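Local coordinates for cellulosomal scaffoldin (Acetivibrio cellulolyticus, PDB 3ZUC), which serves the cellulosome as its major scaffoldin, this piece being a family 3b carbohydrate-binding module that binds crystalline cellulose, at residues A[26-31]-A[89-94]. Residues are numbered along the deposited sequence; the frame is centred on the assembly and turned at random. Where two conformers were deposited one is given.
Sequences FRLTNT and IAFSSA
Ile89 sets the methyl at the end of its longer branch against the ring of Phe26, CD1 lying 3.8 Å from Phe26 CE1 and approaching the ring at a slant. CD1 is anti to CA (chi2 169°), which extends the branch towards the ring, and branch and ring together bridge the 10.5 Å between the CA atoms of Phe26 and Ile89. Two residues further along, the roles reverse: here the aromatic belongs to 89-94, and Phe91 reaches with CZ, the far corner of its ring, to within 3.9 Å of Leu28 CD1. These two side chains come from opposite directions, the methyl again lying oblique to the ring. Strand 24-30 belongs to one antiparallel sheet and strand 83-91 to the other, and the four residues form part of the apolar filling of the beta sandwich (jelly roll) of a family 3 cellulose-binding module. No hydrogen bond joins the segments; all four side chains are buried, and the contact is purely van der Waals. Leu43, on the strand next to 83-91, touches Phe26, Leu28 and Ile89. On the side of the first sheet, Phe10 meets Phe26 edge-to-face, while Val106 packs on Phe91. Backbone hydrogen bonds of Phe26 with Val106 and of Leu28 with Ile104 tie strand 24-30 to its neighbour 102-112.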
ATOM      1  N   PHE A  26       4.074  -4.704   0.627  1.00  6.45           N
ATOM      2  CA  PHE A  26       3.540  -5.111  -0.648  1.00  6.65           C
ATOM      3  C   PHE A  26       4.597  -5.855  -1.454  1.00  6.88           C
ATOM      4  O   PHE A  26       5.780  -5.511  -1.401  1.00  7.89           O
ATOM      5  CB  PHE A  26       3.158  -3.886  -1.496  1.00  7.40           C
ATOM      6  CG  PHE A  26       1.978  -3.093  -1.004  1.00  7.56           C
ATOM      7  CD1 PHE A  26       2.104  -2.120  -0.044  1.00  8.90           C
ATOM      8  CD2 PHE A  26       0.724  -3.305  -1.559  1.00  8.14           C
ATOM      9  CE1 PHE A  26       0.951  -1.379   0.351  1.00 10.28           C
ATOM     10  CE2 PHE A  26      -0.379  -2.575  -1.187  1.00  9.85           C
ATOM     11  CZ  PHE A  26      -0.262  -1.639  -0.246  1.00 10.21           C
ATOM     12  N   ARG A  27       4.168  -6.827  -2.249  1.00  7.03           N
ATOM     13  CA  ARG A  27       5.009  -7.409  -3.289  1.00  7.57           C
ATOM     14  C   ARG A  27       4.267  -7.254  -4.598  1.00  7.22           C
ATOM     15  O   ARG A  27       3.126  -7.697  -4.731  1.00  7.99           O
ATOM     16  CB  ARG A  27       5.350  -8.877  -3.018  1.00  8.67           C
ATOM     17  CG  ARG A  27       6.266  -9.463  -4.106  1.00  9.51           C
ATOM     18  CD  ARG A  27       6.993 -10.702  -3.647  1.00 10.88           C
ATOM     19  NE  ARG A  27       6.069 -11.791  -3.405  1.00 11.37           N
ATOM     20  CZ  ARG A  27       6.402 -12.904  -2.771  1.00 13.01           C
ATOM     21  NH1 ARG A  27       7.633 -13.058  -2.296  1.00 13.68           N
ATOM     22  NH2 ARG A  27       5.498 -13.849  -2.609  1.00 14.00           N
ATOM     23  N   LEU A  28       4.922  -6.595  -5.541  1.00  7.12           N
ATOM     24  CA  LEU A  28       4.349  -6.299  -6.840  1.00  7.38           C
ATOM     25  C   LEU A  28       5.056  -7.138  -7.884  1.00  7.88           C
ATOM     26  O   LEU A  28       6.280  -7.089  -7.973  1.00  8.76           O
ATOM     27  CB  LEU A  28       4.540  -4.827  -7.182  1.00  8.08           C
ATOM     28  CG  LEU A  28       4.090  -3.831  -6.113  1.00  8.61           C
ATOM     29  CD1 LEU A  28       4.348  -2.413  -6.605  1.00  9.58           C
ATOM     30  CD2 LEU A  28       2.649  -4.045  -5.658  1.00  9.32           C
ATOM     31  N   THR A  29       4.293  -7.877  -8.691  1.00  8.24           N
ATOM     32  CA  THR A  29       4.861  -8.747  -9.720  1.00  9.33           C
ATOM     33  C   THR A  29       4.321  -8.374 -11.078  1.00  9.43           C
ATOM     34  O   THR A  29       3.110  -8.249 -11.258  1.00 10.06           O
ATOM     35  CB  THR A  29       4.539 -10.228  -9.438  1.00 10.82           C
ATOM     36  OG1 THR A  29       5.014 -10.593  -8.140  1.00 11.35           O
ATOM     37  CG2 THR A  29       5.198 -11.154 -10.474  1.00 12.09           C
ATOM     38  N   ASN A  30       5.227  -8.173 -12.026  1.00  9.77           N
ATOM     39  CA  ASN A  30       4.833  -7.999 -13.413  1.00 10.56           C
ATOM     40  C   ASN A  30       4.631  -9.380 -14.028  1.00 11.51           C
ATOM     41  O   ASN A  30       5.591 -10.098 -14.242  1.00 12.74           O
ATOM     42  CB  ASN A  30       5.907  -7.217 -14.164  1.00 10.96           C
ATOM     43  CG  ASN A  30       5.539  -6.948 -15.594  1.00 11.50           C
ATOM     44  OD1 ASN A  30       4.567  -7.490 -16.124  1.00 12.83           O
ATOM     45  ND2 ASN A  30       6.310  -6.105 -16.241  1.00 11.55           N
ATOM     46  N   THR A  31       3.373  -9.759 -14.253  1.00 12.00           N
ATOM     47  CA  THR A  31       3.052 -11.090 -14.753  1.00 14.24           C
ATOM     48  C   THR A  31       2.964 -11.128 -16.271  1.00 16.55           C
ATOM     49  O   THR A  31       2.568 -12.139 -16.848  1.00 19.28           O
ATOM     50  CB  THR A  31       1.723 -11.584 -14.162  1.00 14.77           C
ATOM     51  OG1 THR A  31       0.663 -10.715 -14.565  1.00 15.65           O
ATOM     52  CG2 THR A  31       1.789 -11.621 -12.656  1.00 15.38           C
ATOM     53  N   ILE A  89       0.486   5.322  -1.846  1.00  5.71           N
ATOM     54  CA  ILE A  89       1.905   5.195  -2.129  1.00  5.77           C
ATOM     55  C   ILE A  89       2.133   5.454  -3.610  1.00  5.88           C
ATOM     56  O   ILE A  89       1.397   4.941  -4.456  1.00  6.53           O
ATOM     57  CB  ILE A  89       2.411   3.796  -1.743  1.00  6.53           C
ATOM     58  CG1 ILE A  89       2.266   3.560  -0.243  1.00  7.65           C
ATOM     59  CG2 ILE A  89       3.845   3.589  -2.189  1.00  7.53           C
ATOM     60  CD1 ILE A  89       2.498   2.133   0.181  1.00  8.45           C
ATOM     61  N   ALA A  90       3.168   6.242  -3.902  1.00  6.28           N
ATOM     62  CA  ALA A  90       3.576   6.586  -5.256  1.00  6.74           C
ATOM     63  C   ALA A  90       5.080   6.339  -5.421  1.00  6.55           C
ATOM     64  O   ALA A  90       5.845   6.289  -4.452  1.00  7.49           O
ATOM     65  CB  ALA A  90       3.274   8.049  -5.536  1.00  8.19           C
ATOM     66  N   PHE A  91       5.470   6.201  -6.676  1.00  7.33           N
ATOM     67  CA  PHE A  91       6.854   5.967  -7.088  1.00  7.46           C
ATOM     68  C   PHE A  91       7.319   7.116  -7.979  1.00  8.14           C
ATOM     69  O   PHE A  91       6.592   7.539  -8.874  1.00  8.77           O
ATOM     70  CB  PHE A  91       6.949   4.698  -7.945  1.00  7.76           C
ATOM     71  CG  PHE A  91       6.587   3.438  -7.212  1.00  8.32           C
ATOM     72  CD1 PHE A  91       5.283   2.986  -7.195  1.00  9.32           C
ATOM     73  CD2 PHE A  91       7.555   2.691  -6.564  1.00  9.71           C
ATOM     74  CE1 PHE A  91       4.955   1.822  -6.538  1.00 11.00           C
ATOM     75  CE2 PHE A  91       7.231   1.524  -5.909  1.00 11.17           C
ATOM     76  CZ  PHE A  91       5.937   1.088  -5.895  1.00 11.49           C
ATOM     77  N   SER A  92       8.538   7.594  -7.760  1.00  8.69           N
ATOM     78  CA  SER A  92       9.115   8.602  -8.624  1.00  9.72           C
ATOM     79  C   SER A  92       9.635   7.991  -9.927  1.00  9.86           C
ATOM     80  O   SER A  92       9.777   6.779 -10.055  1.00  9.88           O
ATOM     81  CB  SER A  92      10.279   9.265  -7.912  1.00 11.72           C
ATOM     82  OG  SER A  92      11.341   8.337  -7.861  1.00 12.78           O
ATOM     83  N   SER A  93       9.977   8.846 -10.884  0.52 10.74           N
ATOM     84  CA  SER A  93      10.541   8.378 -12.143  0.52 11.69           C
ATOM     85  C   SER A  93      11.873   7.632 -11.967  0.52 10.92           C
ATOM     86  O   SER A  93      12.219   6.783 -12.788  0.52 11.90           O
ATOM     87  CB  SER A  93      10.732   9.557 -13.096  0.52 13.98           C
ATOM     88  OG  SER A  93      11.671  10.467 -12.564  0.52 16.08           O
ATOM     89  N   ALA A  94      12.617   7.941 -10.909  1.00 10.74           N
ATOM     90  CA  ALA A  94      13.872   7.259 -10.640  1.00 10.96           C
ATOM     91  C   ALA A  94      13.679   5.807 -10.190  1.00 10.42           C
ATOM     92  O   ALA A  94      14.616   5.010 -10.248  1.00 11.35           O
ATOM     93  CB  ALA A  94      14.710   8.032  -9.632  1.00 12.34           C
TER